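Flavin prenyltransferase UbiX (Methanocaldococcus jannaschii, PDB 6M8V) catalyses the metal-independent transfer of a dimethylallyl group from dimethylallyl phosphate to reduced FMN, making the prenylated flavin cofactor used by UbiD decarboxylases. Local coordinates at the interface of chains A and B and the interface of chains A and C. Numbering follows the deposited sequence. Chains: chain A/B/C, Flavin prenyltransferase UbiX.

Chain A uses two neighbouring surfaces to meet two other copies of itself: contact 1 with chain B and contact 2 with chain C, their C-alpha centres about 18 Å apart. Helix 156-171 of chain A serves both, with A:Val156 and A:Ile160 in contact 1 and A:Arg166 in contact 2. So does the loop leading to it, through A:Pro147 and A:Tyr150. Contact 1 is a patch of a two-fold interface, whereas contact 2 belongs to one that is not an exact two-fold. Together they suggest how the twelve-chain assembly is linked, with an FMN-pocket residue, A:Arg120, and residues predicted to bind dimethylallyl phosphate lying at the joints.

Contact 1: the interface of chains A and B. Residues chain A 12, 14-15, 120, 145, 147, 156, 160; chain B 147, 149.
B:Phe149 pushes its ring into chain A between the start of helix 13-22 and helix 156-171, and this one side chain loses 73 Å² of surface to the partner. With CG anti to its carbonyl carbon (chi1 -65°), the ring reaches A:Ile14, A:Tyr15 and A:Ile160. One face is taken by A:Ile14, whose CG2 methyl sits over the ring centre, 4.0 Å from the centroid, in a CH-pi contact. The far edge of the ring, CE1 and CZ, meets A:Tyr15 with the two planes at 90°. That edge lies over the hydroxyl end of the tyrosine ring, with B:Phe149 CE1 3.6 Å from A:Tyr15 CE2, and the phenol oxygen itself comes to the same edge in the plane of the phenylalanine. A:Ile160 arrives tip to tip, its CD1 3.6 Å from B:Phe149 CZ. On the CD1 edge the ring touches bare backbone, the CA of A:Gly12.

The second element is B:Pro147, which faces its own symmetry mate: the two pyrrolidines reach tip to tip, A:Pro147 CD 4.0 Å from B:Pro147 CD. No direct polar bond crosses this patch; a water does the polar work. Water 1 lies 2.6 Å from the phenol oxygen A:Tyr15 OH. The same water 1 is 2.8 Å from the carbonyl A:Pro145 O. Across the interface, water 1 is 2.9 Å from the carbonyl B:Pro147 O. The hydroxyl end of the tyrosine thus meets both the water and the phenylalanine edge. The bent chain of A:Arg120 packs its CD against B:Pro147 O, 3.3 Å away.

As part of a two-fold interface, the patch has a twin with the chains exchanged. Because A:Gly12 follows the FMN-binding segment and A:Arg120 is itself in the flavin pocket, this apolar plug joins the two chains and may also steady the wall of the flavin site.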
ATOM      1  N   GLY A  12      13.525 -26.372 -20.442  1.00 32.64           N
ATOM      2  CA  GLY A  12      12.272 -26.632 -21.105  1.00 27.66           C
ATOM      3  C   GLY A  12      12.106 -25.983 -22.456  1.00 27.32           C
ATOM      4  O   GLY A  12      10.971 -25.687 -22.844  1.00 27.29           O
ATOM      5  N   ILE A  14      12.171 -27.420 -25.091  1.00 33.65           N
ATOM      6  CA  ILE A  14      11.381 -28.343 -25.904  1.00 36.65           C
ATOM      7  C   ILE A  14       9.969 -27.812 -26.110  1.00 37.24           C
ATOM      8  O   ILE A  14       9.355 -28.052 -27.156  1.00 32.37           O
ATOM      9  CB  ILE A  14      11.368 -29.747 -25.266  1.00 42.67           C
ATOM     10  CG1 ILE A  14      10.644 -30.741 -26.174  1.00 47.45           C
ATOM     11  CG2 ILE A  14      10.734 -29.708 -23.880  1.00 42.15           C
ATOM     12  CD1 ILE A  14      10.735 -32.167 -25.693  1.00 52.31           C
ATOM     13  N   TYR A  15       9.432 -27.079 -25.128  1.00 40.58           N
ATOM     14  CA  TYR A  15       8.128 -26.455 -25.311  1.00 28.98           C
ATOM     15  C   TYR A  15       8.152 -25.475 -26.474  1.00 29.06           C
ATOM     16  O   TYR A  15       7.214 -25.430 -27.276  1.00 36.16           O
ATOM     17  CB  TYR A  15       7.692 -25.734 -24.035  1.00 30.10           C
ATOM     18  CG  TYR A  15       7.401 -26.614 -22.843  1.00 28.43           C
ATOM     19  CD1 TYR A  15       6.374 -27.546 -22.873  1.00 29.19           C
ATOM     20  CD2 TYR A  15       8.126 -26.475 -21.665  1.00 29.69           C
ATOM     21  CE1 TYR A  15       6.101 -28.339 -21.770  1.00 28.81           C
ATOM     22  CE2 TYR A  15       7.855 -27.259 -20.561  1.00 27.46           C
ATOM     23  CZ  TYR A  15       6.842 -28.189 -20.621  1.00 28.18           C
ATOM     24  OH  TYR A  15       6.571 -28.964 -19.521  1.00 37.26           O
ATOM     25  N   ARG A 120       9.676 -20.601 -16.022  1.00 22.25           N
ATOM     26  CA  ARG A 120      10.072 -21.963 -15.665  1.00 22.02           C
ATOM     27  C   ARG A 120      11.069 -21.887 -14.517  1.00 16.90           C
ATOM     28  O   ARG A 120      12.234 -21.521 -14.718  1.00 17.97           O
ATOM     29  CB  ARG A 120      10.678 -22.691 -16.866  1.00 22.68           C
ATOM     30  CG  ARG A 120      10.281 -24.174 -17.030  1.00 22.59           C
ATOM     31  CD  ARG A 120      10.726 -25.070 -15.859  1.00 23.67           C
ATOM     32  NE  ARG A 120      12.066 -24.759 -15.377  1.00 23.30           N
ATOM     33  CZ  ARG A 120      12.610 -25.272 -14.279  1.00 19.88           C
ATOM     34  NH1 ARG A 120      11.934 -26.135 -13.534  1.00 21.43           N
ATOM     35  NH2 ARG A 120      13.834 -24.903 -13.915  1.00 22.69           N
ATOM     36  N   PRO A 145       4.846 -23.480 -17.355  1.00 24.32           N
ATOM     37  CA  PRO A 145       4.504 -24.798 -17.914  1.00 26.47           C
ATOM     38  C   PRO A 145       4.263 -25.822 -16.819  1.00 28.68           C
ATOM     39  O   PRO A 145       5.201 -26.443 -16.310  1.00 27.18           O
ATOM     40  CB  PRO A 145       5.729 -25.150 -18.769  1.00 23.00           C
ATOM     41  CG  PRO A 145       6.869 -24.401 -18.125  1.00 22.32           C
ATOM     42  CD  PRO A 145       6.266 -23.130 -17.552  1.00 21.20           C
ATOM     43  N   PRO A 147       2.187 -29.050 -16.434  1.00 29.80           N
ATOM     44  CA  PRO A 147       1.316 -30.055 -17.050  1.00 27.12           C
ATOM     45  C   PRO A 147       0.302 -30.608 -16.064  1.00 31.66           C
ATOM     46  O   PRO A 147       0.543 -30.674 -14.856  1.00 32.45           O
ATOM     47  CB  PRO A 147       2.296 -31.139 -17.515  1.00 28.02           C
ATOM     48  CG  PRO A 147       3.567 -30.883 -16.770  1.00 34.64           C
ATOM     49  CD  PRO A 147       3.610 -29.415 -16.506  1.00 26.17           C
ATOM     50  N   VAL A 156       6.615 -38.501 -22.578  1.00 40.97           N
ATOM     51  CA  VAL A 156       7.012 -37.100 -22.481  1.00 40.06           C
ATOM     52  C   VAL A 156       6.291 -36.269 -23.534  1.00 40.50           C
ATOM     53  O   VAL A 156       5.833 -35.153 -23.262  1.00 35.28           O
ATOM     54  CB  VAL A 156       8.540 -36.978 -22.613  1.00 40.27           C
ATOM     55  CG1 VAL A 156       8.953 -35.519 -22.728  1.00 38.50           C
ATOM     56  CG2 VAL A 156       9.227 -37.650 -21.435  1.00 43.44           C
ATOM     57  N   ILE A 160       4.316 -32.575 -23.369  1.00 34.72           N
ATOM     58  CA  ILE A 160       4.683 -31.384 -24.133  1.00 36.25           C
ATOM     59  C   ILE A 160       3.504 -30.895 -24.967  1.00 39.29           C
ATOM     60  O   ILE A 160       3.284 -29.687 -25.110  1.00 44.85           O
ATOM     61  CB  ILE A 160       5.914 -31.667 -25.014  1.00 37.96           C
ATOM     62  CG1 ILE A 160       7.020 -32.330 -24.196  1.00 36.53           C
ATOM     63  CG2 ILE A 160       6.416 -30.381 -25.658  1.00 40.08           C
ATOM     64  CD1 ILE A 160       7.456 -31.523 -22.998  1.00 34.90           C
TER
ATOM     65  N   PRO B 147       8.284 -29.177 -14.100  1.00 29.80           N
ATOM     66  CA  PRO B 147       9.477 -29.965 -14.424  1.00 27.12           C
ATOM     67  C   PRO B 147      10.451 -29.188 -15.293  1.00 31.66           C
ATOM     68  O   PRO B 147      10.066 -28.320 -16.080  1.00 32.45           O
ATOM     69  CB  PRO B 147       8.911 -31.181 -15.166  1.00 28.02           C
ATOM     70  CG  PRO B 147       7.525 -30.798 -15.575  1.00 34.64           C
ATOM     71  CD  PRO B 147       7.042 -29.820 -14.556  1.00 26.17           C
ATOM     72  N   PHE B 149      14.065 -29.940 -17.864  1.00 31.90           N
ATOM     73  CA  PHE B 149      14.443 -30.942 -18.853  1.00 35.46           C
ATOM     74  C   PHE B 149      15.951 -31.046 -19.052  1.00 40.84           C
ATOM     75  O   PHE B 149      16.390 -31.717 -19.993  1.00 47.01           O
ATOM     76  CB  PHE B 149      13.756 -30.652 -20.197  1.00 33.85           C
ATOM     77  CG  PHE B 149      12.257 -30.785 -20.153  1.00 41.82           C
ATOM     78  CD1 PHE B 149      11.467 -29.749 -19.670  1.00 39.34           C
ATOM     79  CD2 PHE B 149      11.636 -31.943 -20.594  1.00 42.87           C
ATOM     80  CE1 PHE B 149      10.086 -29.867 -19.622  1.00 38.26           C
ATOM     81  CE2 PHE B 149      10.252 -32.068 -20.551  1.00 42.58           C
ATOM     82  CZ  PHE B 149       9.477 -31.028 -20.062  1.00 39.54           C
TER
HETATM   83  O   HOH W   1       7.464 -27.820 -17.337  1.00 32.10           O

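Contact 2: the interface of chains A and C. Residues chain A 150, 166, 178, 180-182; chain C 68, 71, 73-74.
C:Ser73 is gripped by the C-terminal tail of chain A in this UbiX/PAD1-family flavoprotein, and it buries 67 Å² there. The extended side chain of A:Arg180 runs up to its backbone: NH1 gives a hydrogen bond to C:Ser73 O at 2.8 Å, in the carbonyl plane on a lone pair, though the oxygen sits 29° out of the guanidinium plane and the bond is bent (129° at the hydrogen). A:Trp181, a poorly ordered residue, as modelled gives its backbone N-H to the hydroxyl in a straighter bond, A:Trp181 N to C:Ser73 OG, 3.1 Å. The serine's CB meets the edge of the A:Phe178 ring, in its plane, at 3.7 Å from CE1, and also touches the phenol oxygen of A:Tyr150. On another side the guanidinium of A:Arg166 lies beneath C:Ser73 N, offset toward its rim. A:Tyr150 and A:Arg166 are predicted to bind dimethylallyl phosphate, so chain C may help shape that site.

The indole of A:Trp181, as modelled, lies against C:Ser71, C:Asn74 and C:Pro68.

Behind this shell, chain C braces its own loop. C:Ser71 OG is anti to its backbone N (chi1 166°), which brings it to accept a hydrogen bond from C:Ser73 N and to pair with C:Ser73 OG at 2.7 Å, fixing the hydroxyl that meets the tail. C:Asn74 ND2 bonds to C:Pro68 O, tying the loop back to 3-10 helix 68-70.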
ATOM      1  N   TYR A 150      -4.941 -35.322 -16.267  1.00 36.66           N
ATOM      2  CA  TYR A 150      -6.253 -35.908 -16.525  1.00 39.03           C
ATOM      3  C   TYR A 150      -6.365 -36.458 -17.940  1.00 43.37           C
ATOM      4  O   TYR A 150      -7.252 -37.274 -18.205  1.00 48.75           O
ATOM      5  CB  TYR A 150      -7.376 -34.896 -16.260  1.00 37.43           C
ATOM      6  CG  TYR A 150      -7.228 -33.538 -16.922  1.00 38.85           C
ATOM      7  CD1 TYR A 150      -7.468 -33.367 -18.284  1.00 40.90           C
ATOM      8  CD2 TYR A 150      -6.883 -32.417 -16.174  1.00 32.61           C
ATOM      9  CE1 TYR A 150      -7.347 -32.124 -18.883  1.00 35.51           C
ATOM     10  CE2 TYR A 150      -6.760 -31.171 -16.763  1.00 36.22           C
ATOM     11  CZ  TYR A 150      -6.993 -31.028 -18.116  1.00 43.66           C
ATOM     12  OH  TYR A 150      -6.871 -29.786 -18.696  1.00 48.58           O
ATOM     13  N   ARG A 166      -2.483 -25.914 -24.726  1.00 29.84           N
ATOM     14  CA  ARG A 166      -3.033 -24.855 -23.886  1.00 26.03           C
ATOM     15  C   ARG A 166      -2.559 -23.482 -24.349  1.00 25.08           C
ATOM     16  O   ARG A 166      -3.320 -22.509 -24.307  1.00 29.21           O
ATOM     17  CB  ARG A 166      -2.651 -25.094 -22.426  1.00 25.43           C
ATOM     18  CG  ARG A 166      -3.264 -26.347 -21.831  1.00 28.97           C
ATOM     19  CD  ARG A 166      -4.773 -26.232 -21.769  1.00 35.98           C
ATOM     20  NE  ARG A 166      -5.188 -25.401 -20.648  1.00 41.97           N
ATOM     21  CZ  ARG A 166      -6.193 -24.534 -20.698  1.00 48.49           C
ATOM     22  NH1 ARG A 166      -6.885 -24.386 -21.819  1.00 45.39           N
ATOM     23  NH2 ARG A 166      -6.502 -23.815 -19.627  1.00 53.54           N
ATOM     24  N   PHE A 178      -4.288 -32.286 -27.405  1.00 54.18           N
ATOM     25  CA  PHE A 178      -4.401 -33.051 -26.171  1.00 53.89           C
ATOM     26  C   PHE A 178      -5.846 -33.474 -25.965  1.00 53.85           C
ATOM     27  O   PHE A 178      -6.778 -32.862 -26.495  1.00 56.17           O
ATOM     28  CB  PHE A 178      -3.887 -32.256 -24.955  1.00 56.93           C
ATOM     29  CG  PHE A 178      -4.666 -30.995 -24.664  1.00 59.13           C
ATOM     30  CD1 PHE A 178      -5.622 -30.970 -23.659  1.00 55.08           C
ATOM     31  CD2 PHE A 178      -4.427 -29.831 -25.382  1.00 59.07           C
ATOM     32  CE1 PHE A 178      -6.332 -29.813 -23.384  1.00 53.99           C
ATOM     33  CE2 PHE A 178      -5.137 -28.671 -25.115  1.00 52.62           C
ATOM     34  CZ  PHE A 178      -6.089 -28.662 -24.113  1.00 52.01           C
ATOM     35  N   ARG A 180      -8.925 -33.309 -24.093  1.00 56.32           N
ATOM     36  CA  ARG A 180      -9.452 -32.299 -23.192  1.00 57.18           C
ATOM     37  C   ARG A 180     -10.191 -32.961 -22.029  1.00 63.36           C
ATOM     38  O   ARG A 180     -10.371 -34.182 -21.980  1.00 58.63           O
ATOM     39  CB  ARG A 180     -10.340 -31.327 -23.963  1.00 55.56           C
ATOM     40  CG  ARG A 180      -9.573 -30.583 -25.041  1.00 54.06           C
ATOM     41  CD  ARG A 180     -10.433 -29.587 -25.791  1.00 54.42           C
ATOM     42  NE  ARG A 180      -9.673 -28.950 -26.863  1.00 53.38           N
ATOM     43  CZ  ARG A 180      -8.895 -27.883 -26.698  1.00 52.43           C
ATOM     44  NH1 ARG A 180      -8.775 -27.325 -25.500  1.00 52.36           N
ATOM     45  NH2 ARG A 180      -8.240 -27.371 -27.730  1.00 51.91           N
ATOM     46  N   TRP A 181     -10.616 -32.131 -21.072  1.00 59.52           N
ATOM     47  CA  TRP A 181     -11.158 -32.651 -19.819  1.00 60.87           C
ATOM     48  C   TRP A 181     -12.418 -33.478 -20.058  1.00 71.65           C
ATOM     49  O   TRP A 181     -12.559 -34.585 -19.524  1.00 72.50           O
ATOM     50  CB  TRP A 181     -11.427 -31.495 -18.856  1.00 64.75           C
ATOM     51  CG  TRP A 181     -12.446 -31.776 -17.787  1.00 74.88           C
ATOM     52  CD1 TRP A 181     -13.489 -30.974 -17.429  1.00 76.45           C
ATOM     53  CD2 TRP A 181     -12.514 -32.927 -16.932  1.00 85.93           C
ATOM     54  NE1 TRP A 181     -14.203 -31.553 -16.411  1.00 84.62           N
ATOM     55  CE2 TRP A 181     -13.627 -32.754 -16.091  1.00 89.04           C
ATOM     56  CE3 TRP A 181     -11.744 -34.089 -16.799  1.00 91.79           C
ATOM     57  CZ2 TRP A 181     -13.992 -33.695 -15.135  1.00 96.13           C
ATOM     58  CZ3 TRP A 181     -12.115 -35.027 -15.859  1.00 96.18           C
ATOM     59  CH2 TRP A 181     -13.229 -34.825 -15.037  1.00 98.16           C
ATOM     60  N   GLY A 182     -13.334 -32.977 -20.883  1.00 80.59           N
ATOM     61  CA  GLY A 182     -14.519 -33.748 -21.221  1.00 93.79           C
ATOM     62  C   GLY A 182     -14.221 -34.973 -22.067  1.00 98.96           C
ATOM     63  O   GLY A 182     -15.140 -35.694 -22.469  1.00101.01           O
TER
ATOM     64  N   PRO C  68     -17.914 -30.655 -17.556  1.00 42.24           N
ATOM     65  CA  PRO C  68     -16.899 -30.117 -18.476  1.00 42.64           C
ATOM     66  C   PRO C  68     -16.550 -28.662 -18.209  1.00 46.61           C
ATOM     67  O   PRO C  68     -15.430 -28.235 -18.522  1.00 42.47           O
ATOM     68  CB  PRO C  68     -17.535 -30.310 -19.863  1.00 43.19           C
ATOM     69  CG  PRO C  68     -18.998 -30.570 -19.607  1.00 42.83           C
ATOM     70  CD  PRO C  68     -19.062 -31.242 -18.272  1.00 42.57           C
ATOM     71  N   SER C  71     -13.079 -27.119 -16.177  1.00 34.77           N
ATOM     72  CA  SER C  71     -11.711 -27.109 -16.671  1.00 34.06           C
ATOM     73  C   SER C  71     -11.542 -26.022 -17.718  1.00 32.78           C
ATOM     74  O   SER C  71     -12.427 -25.811 -18.553  1.00 31.62           O
ATOM     75  CB  SER C  71     -11.326 -28.455 -17.278  1.00 35.03           C
ATOM     76  OG  SER C  71     -10.133 -28.340 -18.033  1.00 37.77           O
ATOM     77  N   SER C  73      -9.558 -26.238 -20.132  1.00 40.39           N
ATOM     78  CA  SER C  73      -9.388 -26.877 -21.432  1.00 37.64           C
ATOM     79  C   SER C  73     -10.662 -26.791 -22.264  1.00 41.27           C
ATOM     80  O   SER C  73     -10.602 -26.818 -23.499  1.00 47.95           O
ATOM     81  CB  SER C  73      -8.969 -28.337 -21.250  1.00 31.68           C
ATOM     82  OG  SER C  73      -9.997 -29.093 -20.626  1.00 31.62           O
ATOM     83  N   ASN C  74     -11.816 -26.694 -21.611  1.00 39.59           N
ATOM     84  CA  ASN C  74     -13.079 -26.456 -22.292  1.00 38.58           C
ATOM     85  C   ASN C  74     -13.374 -24.958 -22.330  1.00 42.67           C
ATOM     86  O   ASN C  74     -12.911 -24.186 -21.487  1.00 45.30           O
ATOM     87  CB  ASN C  74     -14.214 -27.216 -21.603  1.00 37.73           C
ATOM     88  CG  ASN C  74     -13.983 -28.718 -21.594  1.00 40.74           C
ATOM     89  OD1 ASN C  74     -13.552 -29.290 -22.592  1.00 39.26           O
ATOM     90  ND2 ASN C  74     -14.263 -29.361 -20.465  1.00 41.57           N
TER